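Hydrolase, putative (Plasmodium vivax, PDB 2B30) is probably a metal-dependent phosphatase of the haloacid dehalogenase superfamily, although its substrate is not known and its active site here holds a calcium ion. Local coordinates at residues A25-T37 against I238-D252. Sequence-based numbering, arbitrary orientation.
Sequences ADIKLLLIDFDGT and ISNDQVLVVGDAEND. With CA (calcium ion), chain E.
Leu-29 to Asp-33 and Val-243 to Gly-247 run as neighbouring parallel strands, their axes 10° apart, tied by backbone hydrogen bonds that alternate between the strands from Leu-244 N to Leu-29 O (3.0 Å) through to Asp-33 N on Val-246 O. Where the strands begin, Gln-242 O accepts from both Lys-28 N and Leu-29 N. Branched aliphatic residues suit a sheet buried on both faces: on one, Leu-31 reaches across with CD1 to Val-243 CG1, and Leu-29 CG meets Ile-238 CD1 at 3.8 Å with the two chains at about a right angle; helix 225-235 packs over this side through Ile-229 and Leu-233. On the other, Leu-244 CD1 lies 3.6 Å from Ile-27 CD1, and Val-296 of helix 288-297 touches both side chains. These are central strands of the Rossmann-like HAD core, which carries the active-site aspartates at the C-terminal ends of its parallel strands. There a calcium ion joins the segments: Asp-33 gives OD2 at 2.2 Å and OD1 more distantly, Asp-35 its backbone O, and Asp-248 OD1 at 2.6 Å. The run from Asp-33 to Thr-37 fits the HAD motif whose two aspartates are, in relatives, nucleophile and general acid/base; Asp-35 OD2 forms a salt bridge with Arg-70. A chi1 of 178° swings the Asp-33 carboxylate away from its own backbone N and out to the ion, and Thr-37 OG1 donates to the anti lone pair of its OD2. Gly-36 has positive phi, easily adopted by glycine. Asp-252 is second shell in this chain: OD2 takes N-H bonds from Asp-248 (2.9 Å) and Ala-249, fixing the turn that presents Asp-248, while OD1 pairs with Lys-225.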
ATOM      1  N   ALA A  25       4.983  -8.611 -22.378  1.00 47.43           N
ATOM      2  CA  ALA A  25       4.866  -7.403 -21.574  1.00 45.38           C
ATOM      3  C   ALA A  25       4.966  -6.171 -22.460  1.00 45.00           C
ATOM      4  O   ALA A  25       5.909  -6.043 -23.233  1.00 44.84           O
ATOM      5  CB  ALA A  25       5.971  -7.366 -20.530  1.00 45.39           C
ATOM      6  N   ASP A  26       4.005  -5.262 -22.320  1.00 45.91           N
ATOM      7  CA  ASP A  26       4.011  -3.975 -23.025  1.00 46.45           C
ATOM      8  C   ASP A  26       4.527  -2.866 -22.106  1.00 45.75           C
ATOM      9  O   ASP A  26       3.810  -1.916 -21.796  1.00 49.60           O
ATOM     10  CB  ASP A  26       2.595  -3.651 -23.510  1.00 48.84           C
ATOM     11  CG  ASP A  26       2.525  -2.378 -24.332  1.00 49.24           C
ATOM     12  OD1 ASP A  26       3.386  -2.189 -25.207  1.00 50.15           O
ATOM     13  OD2 ASP A  26       1.605  -1.566 -24.095  1.00 52.77           O
ATOM     14  N   ILE A  27       5.777  -2.986 -21.683  1.00 44.41           N
ATOM     15  CA  ILE A  27       6.359  -2.081 -20.698  1.00 44.59           C
ATOM     16  C   ILE A  27       6.606  -0.682 -21.252  1.00 44.29           C
ATOM     17  O   ILE A  27       7.214  -0.522 -22.312  1.00 43.43           O
ATOM     18  CB  ILE A  27       7.691  -2.647 -20.141  1.00 45.47           C
ATOM     19  CG1 ILE A  27       7.416  -3.892 -19.295  1.00 46.64           C
ATOM     20  CG2 ILE A  27       8.446  -1.602 -19.299  1.00 46.35           C
ATOM     21  CD1 ILE A  27       8.625  -4.798 -19.145  1.00 48.71           C
ATOM     22  N   LYS A  28       6.144   0.319 -20.499  1.00 43.52           N
ATOM     23  CA  LYS A  28       6.354   1.730 -20.816  1.00 43.66           C
ATOM     24  C   LYS A  28       7.058   2.534 -19.703  1.00 40.93           C
ATOM     25  O   LYS A  28       7.454   3.684 -19.939  1.00 37.89           O
ATOM     26  CB  LYS A  28       5.006   2.370 -21.183  1.00 43.81           C
ATOM     27  CG  LYS A  28       4.511   1.891 -22.530  1.00 46.14           C
ATOM     28  CD  LYS A  28       3.105   2.347 -22.859  1.00 49.75           C
ATOM     29  CE  LYS A  28       2.641   1.766 -24.213  1.00 52.53           C
ATOM     30  NZ  LYS A  28       1.178   1.983 -24.494  1.00 57.26           N
ATOM     31  N   LEU A  29       7.224   1.937 -18.515  1.00 38.92           N
ATOM     32  CA  LEU A  29       7.813   2.620 -17.353  1.00 36.76           C
ATOM     33  C   LEU A  29       8.823   1.713 -16.671  1.00 36.82           C
ATOM     34  O   LEU A  29       8.475   0.596 -16.278  1.00 37.49           O
ATOM     35  CB  LEU A  29       6.732   2.981 -16.333  1.00 35.35           C
ATOM     36  CG  LEU A  29       6.839   4.320 -15.588  1.00 33.28           C
ATOM     37  CD1 LEU A  29       6.013   4.273 -14.300  1.00 34.17           C
ATOM     38  CD2 LEU A  29       8.250   4.743 -15.285  1.00 30.58           C
ATOM     39  N   LEU A  30      10.062   2.190 -16.525  1.00 35.70           N
ATOM     40  CA  LEU A  30      11.090   1.454 -15.781  1.00 34.41           C
ATOM     41  C   LEU A  30      11.264   2.091 -14.407  1.00 34.12           C
ATOM     42  O   LEU A  30      11.657   3.255 -14.305  1.00 33.28           O
ATOM     43  CB  LEU A  30      12.430   1.440 -16.530  1.00 33.43           C
ATOM     44  CG  LEU A  30      12.438   0.996 -18.001  1.00 35.84           C
ATOM     45  CD1 LEU A  30      13.866   1.014 -18.570  1.00 36.64           C
ATOM     46  CD2 LEU A  30      11.801  -0.381 -18.193  1.00 35.82           C
ATOM     47  N   LEU A  31      10.968   1.323 -13.360  1.00 34.24           N
ATOM     48  CA  LEU A  31      11.093   1.776 -11.983  1.00 35.95           C
ATOM     49  C   LEU A  31      12.253   1.047 -11.311  1.00 37.79           C
ATOM     50  O   LEU A  31      12.160  -0.132 -10.995  1.00 38.91           O
ATOM     51  CB  LEU A  31       9.794   1.518 -11.222  1.00 38.22           C
ATOM     52  CG  LEU A  31       8.516   2.171 -11.771  1.00 41.21           C
ATOM     53  CD1 LEU A  31       7.381   1.781 -10.871  1.00 43.29           C
ATOM     54  CD2 LEU A  31       8.592   3.714 -11.901  1.00 38.16           C
ATOM     55  N   ILE A  32      13.342   1.767 -11.075  1.00 38.88           N
ATOM     56  CA  ILE A  32      14.614   1.167 -10.715  1.00 36.65           C
ATOM     57  C   ILE A  32      15.017   1.622  -9.333  1.00 35.71           C
ATOM     58  O   ILE A  32      15.123   2.825  -9.083  1.00 37.08           O
ATOM     59  CB  ILE A  32      15.699   1.612 -11.700  1.00 36.69           C
ATOM     60  CG1 ILE A  32      15.228   1.379 -13.141  1.00 35.68           C
ATOM     61  CG2 ILE A  32      17.022   0.888 -11.405  1.00 39.59           C
ATOM     62  CD1 ILE A  32      16.246   1.809 -14.198  1.00 38.31           C
ATOM     63  N   ASP A  33      15.249   0.675  -8.432  1.00 33.94           N
ATOM     64  CA  ASP A  33      15.800   1.006  -7.112  1.00 34.75           C
ATOM     65  C   ASP A  33      17.253   1.452  -7.262  1.00 33.86           C
ATOM     66  O   ASP A  33      17.931   1.043  -8.202  1.00 33.58           O
ATOM     67  CB  ASP A  33      15.706  -0.198  -6.177  1.00 35.74           C
ATOM     68  CG  ASP A  33      16.303   0.067  -4.811  1.00 36.94           C
ATOM     69  OD1 ASP A  33      16.053   1.140  -4.209  1.00 40.73           O
ATOM     70  OD2 ASP A  33      17.034  -0.813  -4.327  1.00 40.05           O
ATOM     71  N   PHE A  34      17.720   2.307  -6.358  1.00 34.30           N
ATOM     72  CA  PHE A  34      19.092   2.798  -6.431  1.00 36.35           C
ATOM     73  C   PHE A  34      20.078   1.872  -5.691  1.00 37.04           C
ATOM     74  O   PHE A  34      20.694   1.017  -6.326  1.00 36.98           O
ATOM     75  CB  PHE A  34      19.200   4.261  -5.973  1.00 35.95           C
ATOM     76  CG  PHE A  34      20.409   4.977  -6.525  1.00 35.91           C
ATOM     77  CD1 PHE A  34      20.493   5.277  -7.884  1.00 35.43           C
ATOM     78  CD2 PHE A  34      21.465   5.350  -5.692  1.00 37.99           C
ATOM     79  CE1 PHE A  34      21.609   5.930  -8.410  1.00 34.59           C
ATOM     80  CE2 PHE A  34      22.585   6.013  -6.201  1.00 37.26           C
ATOM     81  CZ  PHE A  34      22.659   6.302  -7.563  1.00 36.56           C
ATOM     82  N   ASP A  35      20.217   2.005  -4.373  1.00 37.67           N
ATOM     83  CA  ASP A  35      21.237   1.235  -3.654  1.00 37.88           C
ATOM     84  C   ASP A  35      20.844  -0.214  -3.592  1.00 39.56           C
ATOM     85  O   ASP A  35      19.676  -0.538  -3.349  1.00 43.10           O
ATOM     86  CB  ASP A  35      21.427   1.728  -2.225  1.00 38.14           C
ATOM     87  CG  ASP A  35      21.894   3.140  -2.171  1.00 38.09           C
ATOM     88  OD1 ASP A  35      21.081   4.031  -2.512  1.00 41.84           O
ATOM     89  OD2 ASP A  35      23.065   3.359  -1.802  1.00 39.63           O
ATOM     90  N   GLY A  36      21.825  -1.085  -3.797  1.00 39.31           N
ATOM     91  CA  GLY A  36      21.588  -2.520  -3.799  1.00 38.79           C
ATOM     92  C   GLY A  36      21.067  -3.033  -5.126  1.00 37.62           C
ATOM     93  O   GLY A  36      21.039  -4.242  -5.347  1.00 39.91           O
ATOM     94  N   THR A  37      20.663  -2.125  -6.011  1.00 35.68           N
ATOM     95  CA  THR A  37      20.129  -2.494  -7.315  1.00 36.01           C
ATOM     96  C   THR A  37      20.987  -1.841  -8.394  1.00 38.01           C
ATOM     97  O   THR A  37      21.755  -2.520  -9.058  1.00 41.04           O
ATOM     98  CB  THR A  37      18.628  -2.091  -7.449  1.00 33.85           C
ATOM     99  OG1 THR A  37      17.859  -2.724  -6.414  1.00 30.28           O
ATOM    100  CG2 THR A  37      18.074  -2.495  -8.800  1.00 30.84           C
ATOM    101  N   ILE A 238      -0.359   5.640 -16.940  1.00 36.34           N
ATOM    102  CA  ILE A 238       0.341   4.384 -17.191  1.00 35.61           C
ATOM    103  C   ILE A 238      -0.278   3.312 -16.315  1.00 35.34           C
ATOM    104  O   ILE A 238      -0.404   3.500 -15.114  1.00 37.13           O
ATOM    105  CB  ILE A 238       1.822   4.538 -16.843  1.00 35.88           C
ATOM    106  CG1 ILE A 238       2.457   5.528 -17.818  1.00 38.36           C
ATOM    107  CG2 ILE A 238       2.540   3.198 -16.871  1.00 38.27           C
ATOM    108  CD1 ILE A 238       3.942   5.770 -17.579  1.00 40.58           C
ATOM    109  N   SER A 239      -0.666   2.191 -16.907  1.00 35.34           N
ATOM    110  CA  SER A 239      -1.317   1.119 -16.156  1.00 36.61           C
ATOM    111  C   SER A 239      -0.277   0.202 -15.489  1.00 33.99           C
ATOM    112  O   SER A 239       0.876   0.187 -15.880  1.00 34.79           O
ATOM    113  CB  SER A 239      -2.228   0.317 -17.083  1.00 37.27           C
ATOM    114  OG  SER A 239      -1.455  -0.460 -17.985  1.00 44.62           O
ATOM    115  N   ASN A 240      -0.696  -0.535 -14.467  1.00 33.45           N
ATOM    116  CA  ASN A 240       0.166  -1.482 -13.759  1.00 34.30           C
ATOM    117  C   ASN A 240       0.805  -2.505 -14.722  1.00 35.13           C
ATOM    118  O   ASN A 240       1.998  -2.735 -14.673  1.00 34.32           O
ATOM    119  CB  ASN A 240      -0.655  -2.181 -12.664  1.00 34.03           C
ATOM    120  CG  ASN A 240       0.127  -3.259 -11.922  1.00 34.46           C
ATOM    121  OD1 ASN A 240       0.687  -4.188 -12.529  1.00 29.50           O
ATOM    122  ND2 ASN A 240       0.146  -3.155 -10.594  1.00 32.41           N
ATOM    123  N   ASP A 241      -0.012  -3.113 -15.581  1.00 37.54           N
ATOM    124  CA  ASP A 241       0.451  -3.908 -16.734  1.00 39.33           C
ATOM    125  C   ASP A 241       1.755  -3.399 -17.346  1.00 38.97           C
ATOM    126  O   ASP A 241       2.582  -4.192 -17.780  1.00 39.89           O
ATOM    127  CB  ASP A 241      -0.596  -3.848 -17.877  1.00 41.32           C
ATOM    128  CG  ASP A 241      -1.503  -5.061 -17.941  1.00 44.51           C
ATOM    129  OD1 ASP A 241      -1.152  -6.151 -17.436  1.00 50.80           O
ATOM    130  OD2 ASP A 241      -2.586  -4.920 -18.542  1.00 51.15           O
ATOM    131  N   GLN A 242       1.894  -2.076 -17.445  1.00 37.21           N
ATOM    132  CA  GLN A 242       2.982  -1.454 -18.204  1.00 35.64           C
ATOM    133  C   GLN A 242       4.202  -1.082 -17.371  1.00 34.89           C
ATOM    134  O   GLN A 242       5.135  -0.479 -17.879  1.00 36.07           O
ATOM    135  CB  GLN A 242       2.456  -0.206 -18.899  1.00 35.18           C
ATOM    136  CG  GLN A 242       1.345  -0.509 -19.871  1.00 35.06           C
ATOM    137  CD  GLN A 242       0.639   0.728 -20.337  1.00 31.64           C
ATOM    138  OE1 GLN A 242       0.400   1.639 -19.556  1.00 28.55           O
ATOM    139  NE2 GLN A 242       0.291   0.768 -21.619  1.00 33.06           N
ATOM    140  N   VAL A 243       4.204  -1.458 -16.101  1.00 33.64           N
ATOM    141  CA  VAL A 243       5.239  -1.025 -15.181  1.00 33.99           C
ATOM    142  C   VAL A 243       6.188  -2.170 -14.880  1.00 33.37           C
ATOM    143  O   VAL A 243       5.744  -3.215 -14.407  1.00 33.55           O
ATOM    144  CB  VAL A 243       4.602  -0.532 -13.862  1.00 33.72           C
ATOM    145  CG1 VAL A 243       5.669  -0.176 -12.854  1.00 33.57           C
ATOM    146  CG2 VAL A 243       3.696   0.663 -14.131  1.00 32.24           C
ATOM    147  N   LEU A 244       7.481  -1.975 -15.153  1.00 32.32           N
ATOM    148  CA  LEU A 244       8.506  -2.924 -14.726  1.00 34.12           C
ATOM    149  C   LEU A 244       9.351  -2.331 -13.612  1.00 36.55           C
ATOM    150  O   LEU A 244       9.876  -1.225 -13.740  1.00 38.74           O
ATOM    151  CB  LEU A 244       9.424  -3.345 -15.874  1.00 35.05           C
ATOM    152  CG  LEU A 244      10.642  -4.194 -15.435  1.00 32.11           C
ATOM    153  CD1 LEU A 244      10.755  -5.444 -16.261  1.00 33.80           C
ATOM    154  CD2 LEU A 244      11.940  -3.409 -15.466  1.00 31.57           C
ATOM    155  N   VAL A 245       9.525  -3.111 -12.549  1.00 36.48           N
ATOM    156  CA  VAL A 245      10.152  -2.634 -11.323  1.00 35.86           C
ATOM    157  C   VAL A 245      11.203  -3.636 -10.824  1.00 34.73           C
ATOM    158  O   VAL A 245      11.054  -4.848 -11.014  1.00 33.63           O
ATOM    159  CB  VAL A 245       9.077  -2.356 -10.233  1.00 35.18           C
ATOM    160  CG1 VAL A 245       8.374  -3.620  -9.816  1.00 35.13           C
ATOM    161  CG2 VAL A 245       9.685  -1.679  -9.024  1.00 37.61           C
ATOM    162  N   VAL A 246      12.261  -3.119 -10.198  1.00 32.49           N
ATOM    163  CA  VAL A 246      13.346  -3.950  -9.699  1.00 34.01           C
ATOM    164  C   VAL A 246      13.906  -3.379  -8.380  1.00 34.13           C
ATOM    165  O   VAL A 246      14.054  -2.167  -8.236  1.00 36.46           O
ATOM    166  CB  VAL A 246      14.452  -4.172 -10.811  1.00 34.63           C
ATOM    167  CG1 VAL A 246      15.096  -2.876 -11.234  1.00 31.79           C
ATOM    168  CG2 VAL A 246      15.510  -5.167 -10.348  1.00 37.80           C
ATOM    169  N   GLY A 247      14.194  -4.253  -7.415  1.00 32.62           N
ATOM    170  CA  GLY A 247      14.604  -3.812  -6.078  1.00 32.72           C
ATOM    171  C   GLY A 247      15.252  -4.891  -5.225  1.00 33.71           C
ATOM    172  O   GLY A 247      15.562  -5.975  -5.720  1.00 33.73           O
ATOM    173  N   ASP A 248      15.455  -4.602  -3.940  1.00 34.29           N
ATOM    174  CA  ASP A 248      16.294  -5.463  -3.116  1.00 38.26           C
ATOM    175  C   ASP A 248      15.973  -5.546  -1.627  1.00 39.98           C
ATOM    176  O   ASP A 248      16.327  -6.541  -0.992  1.00 41.62           O
ATOM    177  CB  ASP A 248      17.758  -5.030  -3.260  1.00 39.15           C
ATOM    178  CG  ASP A 248      18.050  -3.734  -2.547  1.00 43.37           C
ATOM    179  OD1 ASP A 248      17.435  -2.713  -2.899  1.00 48.30           O
ATOM    180  OD2 ASP A 248      18.886  -3.732  -1.624  1.00 48.80           O
ATOM    181  N   ALA A 249      15.316  -4.530  -1.073  1.00 39.93           N
ATOM    182  CA  ALA A 249      15.247  -4.366   0.376  1.00 38.70           C
ATOM    183  C   ALA A 249      13.812  -4.178   0.904  1.00 40.60           C
ATOM    184  O   ALA A 249      12.832  -4.267   0.155  1.00 38.98           O
ATOM    185  CB  ALA A 249      16.125  -3.189   0.776  1.00 37.13           C
ATOM    186  N   GLU A 250      13.708  -3.917   2.204  1.00 41.46           N
ATOM    187  CA  GLU A 250      12.428  -3.727   2.877  1.00 44.17           C
ATOM    188  C   GLU A 250      11.573  -2.598   2.273  1.00 43.92           C
ATOM    189  O   GLU A 250      10.347  -2.740   2.141  1.00 45.85           O
ATOM    190  CB  GLU A 250      12.661  -3.458   4.366  1.00 45.00           C
ATOM    191  CG  GLU A 250      11.441  -3.658   5.238  1.00 47.68           C
ATOM    192  CD  GLU A 250      11.751  -3.467   6.712  1.00 50.45           C
ATOM    193  OE1 GLU A 250      12.204  -2.363   7.100  1.00 51.88           O
ATOM    194  OE2 GLU A 250      11.536  -4.427   7.487  1.00 59.24           O
ATOM    195  N   ASN A 251      12.209  -1.487   1.904  1.00 41.06           N
ATOM    196  CA  ASN A 251      11.479  -0.342   1.345  1.00 38.14           C
ATOM    197  C   ASN A 251      11.091  -0.504  -0.136  1.00 38.08           C
ATOM    198  O   ASN A 251      10.543   0.427  -0.744  1.00 37.59           O
ATOM    199  CB  ASN A 251      12.259   0.966   1.566  1.00 37.79           C
ATOM    200  CG  ASN A 251      13.556   1.015   0.805  1.00 32.88           C
ATOM    201  OD1 ASN A 251      14.132  -0.017   0.465  1.00 35.42           O
ATOM    202  ND2 ASN A 251      14.021   2.217   0.525  1.00 27.76           N
ATOM    203  N   ASP A 252      11.374  -1.678  -0.708  1.00 37.13           N
ATOM    204  CA  ASP A 252      10.959  -2.018  -2.077  1.00 36.00           C
ATOM    205  C   ASP A 252       9.774  -2.996  -2.109  1.00 32.79           C
ATOM    206  O   ASP A 252       9.190  -3.226  -3.155  1.00 33.92           O
ATOM    207  CB  ASP A 252      12.125  -2.662  -2.851  1.00 36.90           C
ATOM    208  CG  ASP A 252      13.319  -1.748  -3.001  1.00 40.55           C
ATOM    209  OD1 ASP A 252      13.144  -0.608  -3.480  1.00 46.86           O
ATOM    210  OD2 ASP A 252      14.441  -2.177  -2.652  1.00 47.40           O
TER
HETATM  211 CA    CA E 302      17.646  -0.203  -2.279  1.00 42.93          CA
HETATM  212  O   HOH W   1       1.937  -5.355 -20.182  1.00 23.86           O